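Local structure of uncharacterized tRNA/rRNA methyltransferase HI_0380 (Haemophilus influenzae, 3ILK) at residues A[77-88]-A[122-133]; A[110-118]-A[142-152]. The protein is of unknown specific function but probably methylates tRNA or rRNA with S-adenosyl-L-methionine as methyl donor, as other TrmH-family enzymes do. All coordinates share one frame; numbering follows the deposited sequence.

Contact 1 of 2, residues A[77-88]-A[122-133]; sequences LVIGTSARLRHL and NEELLKCHYHLN. With EDO (1,2-ethanediol), chain C.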
loop_
_atom_site.group_PDB
_atom_site.type_symbol
_atom_site.label_atom_id
_atom_site.label_comp_id
_atom_site.label_asym_id
_atom_site.label_seq_id
_atom_site.Cartn_x
_atom_site.Cartn_y
_atom_site.Cartn_z
ATOM N N LEU A 77 -27.434 9.520 3.671
ATOM C CA LEU A 77 -26.708 8.828 2.594
ATOM C C LEU A 77 -26.630 7.376 3.010
ATOM O O LEU A 77 -26.107 7.096 4.038
ATOM C CB LEU A 77 -25.277 9.319 2.398
ATOM C CG LEU A 77 -24.327 8.641 1.351
ATOM C CD1 LEU A 77 -24.905 8.565 -0.081
ATOM C CD2 LEU A 77 -22.894 9.318 1.278
ATOM N N VAL A 78 -27.153 6.508 2.165
ATOM C CA VAL A 78 -27.264 5.105 2.417
ATOM C C VAL A 78 -26.523 4.352 1.307
ATOM O O VAL A 78 -26.788 4.586 0.135
ATOM C CB VAL A 78 -28.725 4.718 2.425
ATOM C CG1 VAL A 78 -28.896 3.171 2.707
ATOM C CG2 VAL A 78 -29.473 5.551 3.496
ATOM N N ILE A 79 -25.600 3.455 1.692
ATOM C CA ILE A 79 -24.818 2.724 0.740
ATOM C C ILE A 79 -25.093 1.292 1.084
ATOM O O ILE A 79 -24.871 0.895 2.267
ATOM C CB ILE A 79 -23.307 2.915 0.912
ATOM C CG1 ILE A 79 -22.893 4.413 0.741
ATOM C CG2 ILE A 79 -22.518 2.135 -0.169
ATOM C CD1 ILE A 79 -23.492 4.979 -0.446
ATOM N N GLY A 80 -25.565 0.512 0.108
ATOM C CA GLY A 80 -25.711 -0.990 0.366
ATOM C C GLY A 80 -24.699 -1.788 -0.447
ATOM O O GLY A 80 -24.400 -1.461 -1.601
ATOM N N THR A 81 -24.126 -2.837 0.123
ATOM C CA THR A 81 -23.194 -3.628 -0.646
ATOM C C THR A 81 -24.058 -4.484 -1.580
ATOM O O THR A 81 -25.223 -4.826 -1.268
ATOM C CB THR A 81 -22.343 -4.607 0.214
ATOM O OG1 THR A 81 -23.236 -5.407 0.955
ATOM C CG2 THR A 81 -21.410 -3.870 1.196
ATOM N N SER A 82 -23.497 -4.798 -2.738
ATOM C CA SER A 82 -24.149 -5.687 -3.674
ATOM C C SER A 82 -23.226 -6.311 -4.700
ATOM O O SER A 82 -22.170 -5.755 -5.033
ATOM C CB SER A 82 -25.315 -5.009 -4.367
ATOM O OG SER A 82 -24.920 -4.210 -5.438
ATOM N N ALA A 83 -23.669 -7.456 -5.207
ATOM C CA ALA A 83 -23.123 -8.039 -6.414
ATOM C C ALA A 83 -23.218 -7.037 -7.561
ATOM O O ALA A 83 -23.945 -6.011 -7.522
ATOM C CB ALA A 83 -23.855 -9.344 -6.783
ATOM N N ARG A 84 -22.472 -7.355 -8.603
ATOM C CA ARG A 84 -22.446 -6.526 -9.778
ATOM C C ARG A 84 -23.675 -6.825 -10.632
ATOM O O ARG A 84 -23.571 -7.371 -11.700
ATOM C CB ARG A 84 -21.106 -6.706 -10.526
ATOM C CG ARG A 84 -20.707 -5.405 -11.248
ATOM C CD ARG A 84 -19.252 -5.313 -11.738
ATOM N NE ARG A 84 -18.897 -3.885 -11.724
ATOM C CZ ARG A 84 -19.547 -2.944 -12.416
ATOM N NH1 ARG A 84 -20.564 -3.274 -13.212
ATOM N NH2 ARG A 84 -19.189 -1.668 -12.329
ATOM N N LEU A 85 -24.842 -6.445 -10.114
ATOM C CA LEU A 85 -26.144 -6.650 -10.726
ATOM C C LEU A 85 -26.352 -5.671 -11.864
ATOM O O LEU A 85 -26.293 -4.443 -11.660
ATOM C CB LEU A 85 -27.255 -6.517 -9.672
ATOM C CG LEU A 85 -27.226 -7.660 -8.621
ATOM C CD1 LEU A 85 -28.215 -7.421 -7.508
ATOM C CD2 LEU A 85 -27.526 -8.987 -9.286
ATOM N N ARG A 86 -26.609 -6.203 -13.054
ATOM C CA ARG A 86 -26.761 -5.342 -14.228
ATOM C C ARG A 86 -27.854 -4.253 -14.091
ATOM O O ARG A 86 -27.671 -3.158 -14.610
ATOM C CB ARG A 86 -26.884 -6.149 -15.526
ATOM C CG ARG A 86 -28.197 -6.929 -15.689
ATOM C CD ARG A 86 -28.279 -7.689 -16.992
ATOM N NE ARG A 86 -29.500 -8.494 -16.995
ATOM C CZ ARG A 86 -30.105 -8.992 -18.072
ATOM N NH1 ARG A 86 -31.233 -9.706 -17.935
ATOM N NH2 ARG A 86 -29.596 -8.776 -19.281
ATOM N N HIS A 87 -28.961 -4.519 -13.379
ATOM C CA HIS A 87 -30.006 -3.485 -13.247
ATOM C C HIS A 87 -29.628 -2.288 -12.321
ATOM O O HIS A 87 -30.355 -1.290 -12.245
ATOM C CB HIS A 87 -31.339 -4.107 -12.793
ATOM C CG HIS A 87 -31.436 -4.312 -11.311
ATOM N ND1 HIS A 87 -30.782 -5.328 -10.655
ATOM C CD2 HIS A 87 -32.170 -3.671 -10.371
ATOM C CE1 HIS A 87 -31.083 -5.290 -9.368
ATOM N NE2 HIS A 87 -31.945 -4.305 -9.173
ATOM N N LEU A 88 -28.489 -2.408 -11.644
ATOM C CA LEU A 88 -27.968 -1.375 -10.741
ATOM C C LEU A 88 -26.842 -0.587 -11.331
ATOM O O LEU A 88 -26.171 0.184 -10.620
ATOM C CB LEU A 88 -27.450 -2.014 -9.468
ATOM C CG LEU A 88 -28.536 -2.742 -8.658
ATOM C CD1 LEU A 88 -27.883 -3.350 -7.449
ATOM C CD2 LEU A 88 -29.620 -1.752 -8.278
ATOM N N ASN A 122 -35.075 -6.251 -3.229
ATOM C CA ASN A 122 -35.534 -5.192 -4.073
ATOM C C ASN A 122 -35.826 -3.891 -3.325
ATOM O O ASN A 122 -35.249 -2.908 -3.668
ATOM C CB ASN A 122 -36.818 -5.623 -4.804
ATOM C CG ASN A 122 -36.605 -5.938 -6.259
ATOM O OD1 ASN A 122 -35.593 -5.545 -6.868
ATOM N ND2 ASN A 122 -37.587 -6.627 -6.863
ATOM N N GLU A 123 -36.790 -3.864 -2.403
ATOM C CA GLU A 123 -37.081 -2.691 -1.556
ATOM C C GLU A 123 -35.807 -2.090 -0.887
ATOM O O GLU A 123 -35.564 -0.848 -0.991
ATOM C CB GLU A 123 -38.113 -3.068 -0.484
ATOM C CG GLU A 123 -38.527 -1.948 0.459
ATOM C CD GLU A 123 -39.592 -2.396 1.467
ATOM O OE1 GLU A 123 -39.680 -3.623 1.808
ATOM O OE2 GLU A 123 -40.353 -1.505 1.916
ATOM N N GLU A 124 -34.978 -2.946 -0.279
ATOM C CA GLU A 124 -33.741 -2.480 0.389
ATOM C C GLU A 124 -32.781 -1.821 -0.611
ATOM O O GLU A 124 -32.289 -0.722 -0.326
ATOM C CB GLU A 124 -33.024 -3.569 1.170
ATOM C CG GLU A 124 -33.942 -4.071 2.330
ATOM C CD GLU A 124 -33.541 -5.454 2.875
ATOM O OE1 GLU A 124 -32.670 -6.129 2.329
ATOM O OE2 GLU A 124 -34.159 -5.863 3.842
ATOM N N LEU A 125 -32.539 -2.471 -1.772
ATOM C CA LEU A 125 -31.718 -1.858 -2.853
ATOM C C LEU A 125 -32.236 -0.500 -3.282
ATOM O O LEU A 125 -31.444 0.440 -3.485
ATOM C CB LEU A 125 -31.622 -2.783 -4.078
ATOM C CG LEU A 125 -31.003 -4.207 -3.893
ATOM C CD1 LEU A 125 -31.184 -5.046 -5.199
ATOM C CD2 LEU A 125 -29.519 -4.191 -3.493
ATOM N N LEU A 126 -33.559 -0.384 -3.459
ATOM C CA LEU A 126 -34.153 0.891 -3.900
ATOM C C LEU A 126 -33.900 1.952 -2.830
ATOM O O LEU A 126 -33.733 3.132 -3.135
ATOM C CB LEU A 126 -35.670 0.752 -4.199
ATOM C CG LEU A 126 -36.468 2.025 -4.590
ATOM C CD1 LEU A 126 -35.932 2.664 -5.853
ATOM C CD2 LEU A 126 -37.993 1.735 -4.732
ATOM N N LYS A 127 -33.816 1.532 -1.572
ATOM C CA LYS A 127 -33.557 2.510 -0.530
ATOM C C LYS A 127 -32.083 2.926 -0.367
ATOM O O LYS A 127 -31.809 3.864 0.382
ATOM C CB LYS A 127 -34.196 2.088 0.784
ATOM C CG LYS A 127 -35.735 2.080 0.749
ATOM C CD LYS A 127 -36.288 1.301 1.960
ATOM C CE LYS A 127 -37.779 1.589 2.197
ATOM N NZ LYS A 127 -38.301 0.575 3.167
ATOM N N CYS A 128 -31.166 2.321 -1.125
ATOM C CA CYS A 128 -29.781 2.782 -1.151
ATOM C C CYS A 128 -29.513 3.804 -2.255
ATOM O O CYS A 128 -29.953 3.606 -3.376
ATOM C CB CYS A 128 -28.859 1.642 -1.393
ATOM S SG CYS A 128 -29.054 0.402 -0.104
ATOM N N HIS A 129 -28.666 4.801 -1.975
ATOM C CA HIS A 129 -28.388 5.852 -3.001
ATOM C C HIS A 129 -27.321 5.257 -3.926
ATOM O O HIS A 129 -27.357 5.479 -5.125
ATOM C CB HIS A 129 -27.897 7.120 -2.323
ATOM C CG HIS A 129 -28.924 7.725 -1.414
ATOM N ND1 HIS A 129 -29.871 8.640 -1.855
ATOM C CD2 HIS A 129 -29.204 7.491 -0.110
ATOM C CE1 HIS A 129 -30.675 8.955 -0.853
ATOM N NE2 HIS A 129 -30.294 8.273 0.214
ATOM N N TYR A 130 -26.426 4.425 -3.370
ATOM C CA TYR A 130 -25.382 3.833 -4.202
ATOM C C TYR A 130 -25.216 2.396 -3.784
ATOM O O TYR A 130 -25.652 1.997 -2.672
ATOM C CB TYR A 130 -24.006 4.606 -4.214
ATOM C CG TYR A 130 -24.114 6.060 -4.673
ATOM C CD1 TYR A 130 -24.316 7.069 -3.735
ATOM C CD2 TYR A 130 -24.019 6.420 -6.038
ATOM C CE1 TYR A 130 -24.436 8.400 -4.118
ATOM C CE2 TYR A 130 -24.145 7.765 -6.448
ATOM C CZ TYR A 130 -24.350 8.740 -5.478
ATOM O OH TYR A 130 -24.459 10.058 -5.820
ATOM N N HIS A 131 -24.677 1.600 -4.701
ATOM C CA HIS A 131 -24.534 0.161 -4.434
ATOM C C HIS A 131 -23.093 -0.189 -4.559
ATOM O O HIS A 131 -22.476 0.080 -5.600
ATOM C CB HIS A 131 -25.399 -0.641 -5.374
ATOM C CG HIS A 131 -26.842 -0.231 -5.307
ATOM N ND1 HIS A 131 -27.376 0.744 -6.124
ATOM C CD2 HIS A 131 -27.819 -0.568 -4.448
ATOM C CE1 HIS A 131 -28.638 0.944 -5.803
ATOM N NE2 HIS A 131 -28.933 0.157 -4.789
ATOM N N LEU A 132 -22.564 -0.808 -3.491
ATOM C CA LEU A 132 -21.130 -0.954 -3.311
ATOM C C LEU A 132 -20.683 -2.350 -3.678
ATOM O O LEU A 132 -21.116 -3.325 -3.070
ATOM C CB LEU A 132 -20.740 -0.581 -1.877
ATOM C CG LEU A 132 -19.247 -0.763 -1.496
ATOM C CD1 LEU A 132 -18.416 0.099 -2.401
ATOM C CD2 LEU A 132 -18.999 -0.385 -0.007
ATOM N N ASN A 133 -19.843 -2.451 -4.706
ATOM C CA ASN A 133 -19.383 -3.768 -5.096
ATOM C C ASN A 133 -17.885 -3.811 -4.925
ATOM O O ASN A 133 -17.173 -2.880 -5.355
ATOM C CB ASN A 133 -19.764 -4.092 -6.554
ATOM C CG ASN A 133 -19.195 -5.422 -7.006
ATOM O OD1 ASN A 133 -18.211 -5.471 -7.742
ATOM N ND2 ASN A 133 -19.774 -6.501 -6.521
HETATM C C1 EDO C . -22.022 -8.379 2.944
HETATM O O1 EDO C . -21.169 -7.786 1.946
HETATM C C2 EDO C . -21.832 -9.911 2.997
HETATM O O2 EDO C . -20.679 -10.307 2.235
HETATM O O HOH W 1 -33.711 -3.669 -7.213
#

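Contact 2 of 2, residues A[110-118]-A[142-152]; sequences AIVFGRERI and SLNLAMAVQLV. With EDO (1,2-ethanediol), chain C.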
loop_
_atom_site.group_PDB
_atom_site.type_symbol
_atom_site.label_atom_id
_atom_site.label_comp_id
_atom_site.label_asym_id
_atom_site.label_seq_id
_atom_site.Cartn_x
_atom_site.Cartn_y
_atom_site.Cartn_z
ATOM N N ALA A 110 -25.202 5.543 6.368
ATOM C CA ALA A 110 -25.202 4.097 6.751
ATOM C C ALA A 110 -24.556 3.290 5.624
ATOM O O ALA A 110 -24.807 3.530 4.450
ATOM C CB ALA A 110 -26.645 3.634 7.010
ATOM N N ILE A 111 -23.646 2.396 5.945
ATOM C CA ILE A 111 -23.242 1.405 4.981
ATOM C C ILE A 111 -23.819 0.064 5.400
ATOM O O ILE A 111 -23.513 -0.411 6.483
ATOM C CB ILE A 111 -21.718 1.385 4.851
ATOM C CG1 ILE A 111 -21.200 2.850 4.638
ATOM C CG2 ILE A 111 -21.317 0.487 3.709
ATOM C CD1 ILE A 111 -19.685 2.952 4.704
ATOM N N VAL A 112 -24.600 -0.559 4.503
ATOM C CA VAL A 112 -25.415 -1.702 4.819
ATOM C C VAL A 112 -24.802 -2.873 4.108
ATOM O O VAL A 112 -24.607 -2.838 2.895
ATOM C CB VAL A 112 -26.939 -1.513 4.406
ATOM C CG1 VAL A 112 -27.806 -2.683 4.962
ATOM C CG2 VAL A 112 -27.479 -0.114 4.939
ATOM N N PHE A 113 -24.504 -3.886 4.905
ATOM C CA PHE A 113 -23.952 -5.166 4.482
ATOM C C PHE A 113 -25.074 -6.168 4.469
ATOM O O PHE A 113 -25.651 -6.514 5.538
ATOM C CB PHE A 113 -22.800 -5.564 5.415
ATOM C CG PHE A 113 -21.597 -4.640 5.307
ATOM C CD1 PHE A 113 -21.577 -3.399 5.970
ATOM C CD2 PHE A 113 -20.500 -5.005 4.532
ATOM C CE1 PHE A 113 -20.472 -2.547 5.862
ATOM C CE2 PHE A 113 -19.410 -4.156 4.403
ATOM C CZ PHE A 113 -19.400 -2.917 5.061
ATOM N N GLY A 114 -25.399 -6.651 3.259
ATOM C CA GLY A 114 -26.552 -7.522 3.099
ATOM C C GLY A 114 -26.082 -8.888 3.482
ATOM O O GLY A 114 -24.887 -9.099 3.717
ATOM N N ARG A 115 -27.026 -9.811 3.560
ATOM C CA ARG A 115 -26.748 -11.198 3.845
ATOM C C ARG A 115 -25.801 -11.860 2.834
ATOM O O ARG A 115 -25.957 -11.712 1.612
ATOM C CB ARG A 115 -28.073 -11.947 3.839
ATOM C CG ARG A 115 -29.127 -11.343 4.759
ATOM C CD ARG A 115 -30.582 -11.477 4.195
ATOM N NE ARG A 115 -30.923 -10.222 3.506
ATOM C CZ ARG A 115 -31.959 -9.431 3.798
ATOM N NH1 ARG A 115 -32.131 -8.327 3.124
ATOM N NH2 ARG A 115 -32.812 -9.731 4.768
ATOM N N GLU A 116 -24.841 -12.629 3.363
ATOM C CA GLU A 116 -23.921 -13.432 2.572
ATOM C C GLU A 116 -24.725 -14.318 1.585
ATOM O O GLU A 116 -25.708 -14.935 1.954
ATOM C CB GLU A 116 -23.085 -14.289 3.539
ATOM C CG GLU A 116 -21.596 -14.467 3.169
ATOM C CD GLU A 116 -20.751 -14.980 4.338
ATOM O OE1 GLU A 116 -20.606 -14.253 5.370
ATOM O OE2 GLU A 116 -20.213 -16.127 4.213
ATOM N N ARG A 117 -24.322 -14.301 0.318
ATOM C CA ARG A 117 -24.932 -15.081 -0.778
ATOM C C ARG A 117 -26.455 -14.906 -0.962
ATOM O O ARG A 117 -27.136 -15.788 -1.529
ATOM C CB ARG A 117 -24.574 -16.578 -0.698
ATOM C CG ARG A 117 -23.081 -16.898 -0.831
ATOM C CD ARG A 117 -22.805 -17.931 -1.936
ATOM N NE ARG A 117 -23.613 -19.148 -1.847
ATOM C CZ ARG A 117 -23.900 -19.919 -2.894
ATOM N NH1 ARG A 117 -23.463 -19.584 -4.106
ATOM N NH2 ARG A 117 -24.634 -21.017 -2.745
ATOM N N ILE A 118 -26.991 -13.771 -0.520
ATOM C CA ILE A 118 -28.409 -13.454 -0.705
ATOM C C ILE A 118 -28.520 -11.964 -1.113
ATOM O O ILE A 118 -29.216 -11.608 -2.067
ATOM C CB ILE A 118 -29.226 -13.726 0.598
ATOM C CG1 ILE A 118 -29.175 -15.221 0.987
ATOM C CG2 ILE A 118 -30.670 -13.231 0.431
ATOM C CD1 ILE A 118 -29.678 -15.492 2.416
ATOM N N SER A 142 -17.277 -14.068 -3.484
ATOM C CA SER A 142 -17.995 -13.813 -2.230
ATOM C C SER A 142 -17.076 -13.643 -1.006
ATOM O O SER A 142 -16.461 -14.587 -0.516
ATOM C CB SER A 142 -19.089 -14.862 -1.978
ATOM O OG SER A 142 -19.949 -14.416 -0.934
ATOM N N LEU A 143 -16.997 -12.409 -0.531
ATOM C CA LEU A 143 -16.298 -12.100 0.696
ATOM C C LEU A 143 -17.223 -12.567 1.809
ATOM O O LEU A 143 -18.453 -12.401 1.723
ATOM C CB LEU A 143 -16.106 -10.597 0.804
ATOM C CG LEU A 143 -15.186 -9.777 -0.143
ATOM C CD1 LEU A 143 -13.796 -9.757 0.459
ATOM C CD2 LEU A 143 -15.141 -10.219 -1.632
ATOM N N ASN A 144 -16.691 -13.168 2.857
ATOM C CA ASN A 144 -17.588 -13.278 3.995
ATOM C C ASN A 144 -17.730 -11.885 4.671
ATOM O O ASN A 144 -16.994 -10.918 4.355
ATOM C CB ASN A 144 -17.165 -14.364 4.956
ATOM C CG ASN A 144 -16.131 -13.898 5.898
ATOM O OD1 ASN A 144 -15.746 -12.714 5.897
ATOM N ND2 ASN A 144 -15.683 -14.800 6.750
ATOM N N LEU A 145 -18.658 -11.806 5.611
ATOM C CA LEU A 145 -19.071 -10.548 6.199
ATOM C C LEU A 145 -17.905 -9.684 6.751
ATOM O O LEU A 145 -17.720 -8.517 6.378
ATOM C CB LEU A 145 -20.148 -10.843 7.275
ATOM C CG LEU A 145 -20.903 -9.635 7.825
ATOM C CD1 LEU A 145 -21.440 -8.796 6.683
ATOM C CD2 LEU A 145 -22.076 -10.088 8.717
ATOM N N ALA A 146 -17.143 -10.277 7.648
ATOM C CA ALA A 146 -15.984 -9.664 8.285
ATOM C C ALA A 146 -14.955 -9.184 7.253
ATOM O O ALA A 146 -14.381 -8.133 7.448
ATOM C CB ALA A 146 -15.316 -10.671 9.218
HETATM N N MSE A 147 -14.723 -9.973 6.205
HETATM C CA MSE A 147 -13.784 -9.618 5.133
HETATM C C MSE A 147 -14.312 -8.347 4.467
HETATM O O MSE A 147 -13.551 -7.397 4.253
HETATM C CB MSE A 147 -13.671 -10.761 4.087
HETATM C CG MSE A 147 -12.975 -12.027 4.553
HETATM SE SE MSE A 147 -13.197 -13.646 3.358
HETATM C CE MSE A 147 -11.774 -14.763 4.246
ATOM N N ALA A 148 -15.624 -8.308 4.187
ATOM C CA ALA A 148 -16.185 -7.152 3.526
ATOM C C ALA A 148 -16.094 -5.877 4.380
ATOM O O ALA A 148 -15.778 -4.793 3.868
ATOM C CB ALA A 148 -17.622 -7.422 3.029
ATOM N N VAL A 149 -16.380 -6.006 5.670
ATOM C CA VAL A 149 -16.324 -4.866 6.574
ATOM C C VAL A 149 -14.879 -4.388 6.737
ATOM O O VAL A 149 -14.633 -3.200 6.679
ATOM C CB VAL A 149 -17.008 -5.187 7.952
ATOM C CG1 VAL A 149 -16.825 -4.007 8.990
ATOM C CG2 VAL A 149 -18.540 -5.514 7.717
ATOM N N GLN A 150 -13.949 -5.325 6.934
ATOM C CA GLN A 150 -12.500 -5.001 7.013
ATOM C C GLN A 150 -12.116 -4.140 5.810
ATOM O O GLN A 150 -11.566 -3.050 5.989
ATOM C CB GLN A 150 -11.670 -6.282 7.056
ATOM C CG GLN A 150 -10.159 -6.130 7.418
ATOM C CD GLN A 150 -9.869 -5.408 8.735
ATOM O OE1 GLN A 150 -9.732 -4.188 8.729
ATOM N NE2 GLN A 150 -9.691 -6.157 9.860
ATOM N N LEU A 151 -12.465 -4.585 4.596
ATOM C CA LEU A 151 -11.992 -3.880 3.392
ATOM C C LEU A 151 -12.642 -2.543 3.245
ATOM O O LEU A 151 -11.987 -1.555 2.863
ATOM C CB LEU A 151 -12.276 -4.671 2.108
ATOM C CG LEU A 151 -11.484 -5.909 1.737
ATOM C CD1 LEU A 151 -11.619 -6.118 0.250
ATOM C CD2 LEU A 151 -10.018 -5.726 2.092
ATOM N N VAL A 152 -13.928 -2.465 3.551
ATOM C CA VAL A 152 -14.633 -1.129 3.340
ATOM C C VAL A 152 -14.101 -0.131 4.391
ATOM O O VAL A 152 -13.865 1.063 4.090
ATOM C CB VAL A 152 -16.154 -1.295 3.505
ATOM C CG1 VAL A 152 -16.879 0.083 3.597
ATOM C CG2 VAL A 152 -16.718 -2.155 2.376
HETATM C C1 EDO C . -22.022 -8.379 2.944
HETATM O O1 EDO C . -21.169 -7.786 1.946
HETATM C C2 EDO C . -21.832 -9.911 2.997
HETATM O O2 EDO C . -20.679 -10.307 2.235
#

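Contact 1 of 2, residues A[77-88]-A[122-133]
Parallel strand pairing joins I79, G80 and T81 of strand 77-81 to Y130, H131 and L132 of strand 130-132, in the parallel sheet of the methyltransferase domain. G80 bonds through both its N and its O: N donates to Y130 O at 3.2 Å and O accepts from L132 N at 2.7 Å. The pairing runs on through S82 N to L132 O. Just past the strand end the N133 amide takes over. Its ND2 meets S82 O at 2.9 Å, on a carbonyl lone pair and within the amide plane. This strand end belongs to the SPOUT fold, and T81, S82 and A83 probably bind S-adenosyl-L-methionine, as in relatives. On the G80 and H131 face, C128 SG lies 3.5 Å from G80 N. L88 CD2 lies over one face of the H131 ring, 4.0 Å from its centroid, a CH-pi contact. The ring is fixed at two nitrogens: NE2 donates in its own plane to L125 O at 2.8 Å, and ND1 is bonded to T91. On the other face I79 CG2 packs against L132 CB at 3.7 Å, and C98 of helix 95-104 touches both side chains.

Contact 2 of 2, residues A[110-118]-A[142-152]
Strand 109-113 and the loop after it meet the first turns of helix 145-169, and the two segments hold G114, S142 and L143, which probably bind S-adenosyl-L-methionine, as in relatives. F113 carries the apolar half. V149 CG2 sits over the centre of its ring, 3.6 Å from the centroid and 9° off the normal, a CH-pi contact. V152 comes to the ring edge instead, with CG2 3.9 Å from F113 CZ. L145 CD1 rests on F113 CB at 3.7 Å. Farther back along the strand, I111 CD1 and V152 CG1 meet tip to tip at 4.2 Å. E116 carries the polar half. Its OE1 accepts from L145 N at 3.1 Å, from above the carboxylate plane and with a bent N-H...O angle of 144°. N144 is the N-cap. Its CG lies between the backbone N and the carbonyl carbon (chi1 83°), and this turns OD1 back to accept from M147 N at 2.9 Å. Two side chains therefore serve amides of the first helical turn, and the helix end would probably stabilise the negative charge of E116. A bound 1,2-ethanediol lies between G114, L143, L145 and F113, and its O2 donates a weak bond to L143 O. R26 of the second subunit bonds to S142 O. Helix 145-169 packs on this sheet beside helix 18-31, where V149 touches M28, and F113 touches I10 of strand 8-13.

In the fold
The two contacts lie about 13 Å apart between centres and belong to the same parallel sheet. Strand 77-81 stands between strands 109-113 and 130-132, so contact 1 takes one of its flanks and the strand of contact 2 the other. I79 O and V112 N probably bond across that boundary. Along the chain the segments alternate: 77-88, 110-118, 122-133, 142-152. A salt bridge between E124 and R115 also ties them together. The ends of strands 77-81 and 109-113, with the loop before helix 145-169, bring T81, S82, A83, G114, S142 and L143 into one region, consistent with a shared S-adenosyl-L-methionine pocket. The same 1,2-ethanediol touches both contacts. Only contact 2 is touched by the second subunit.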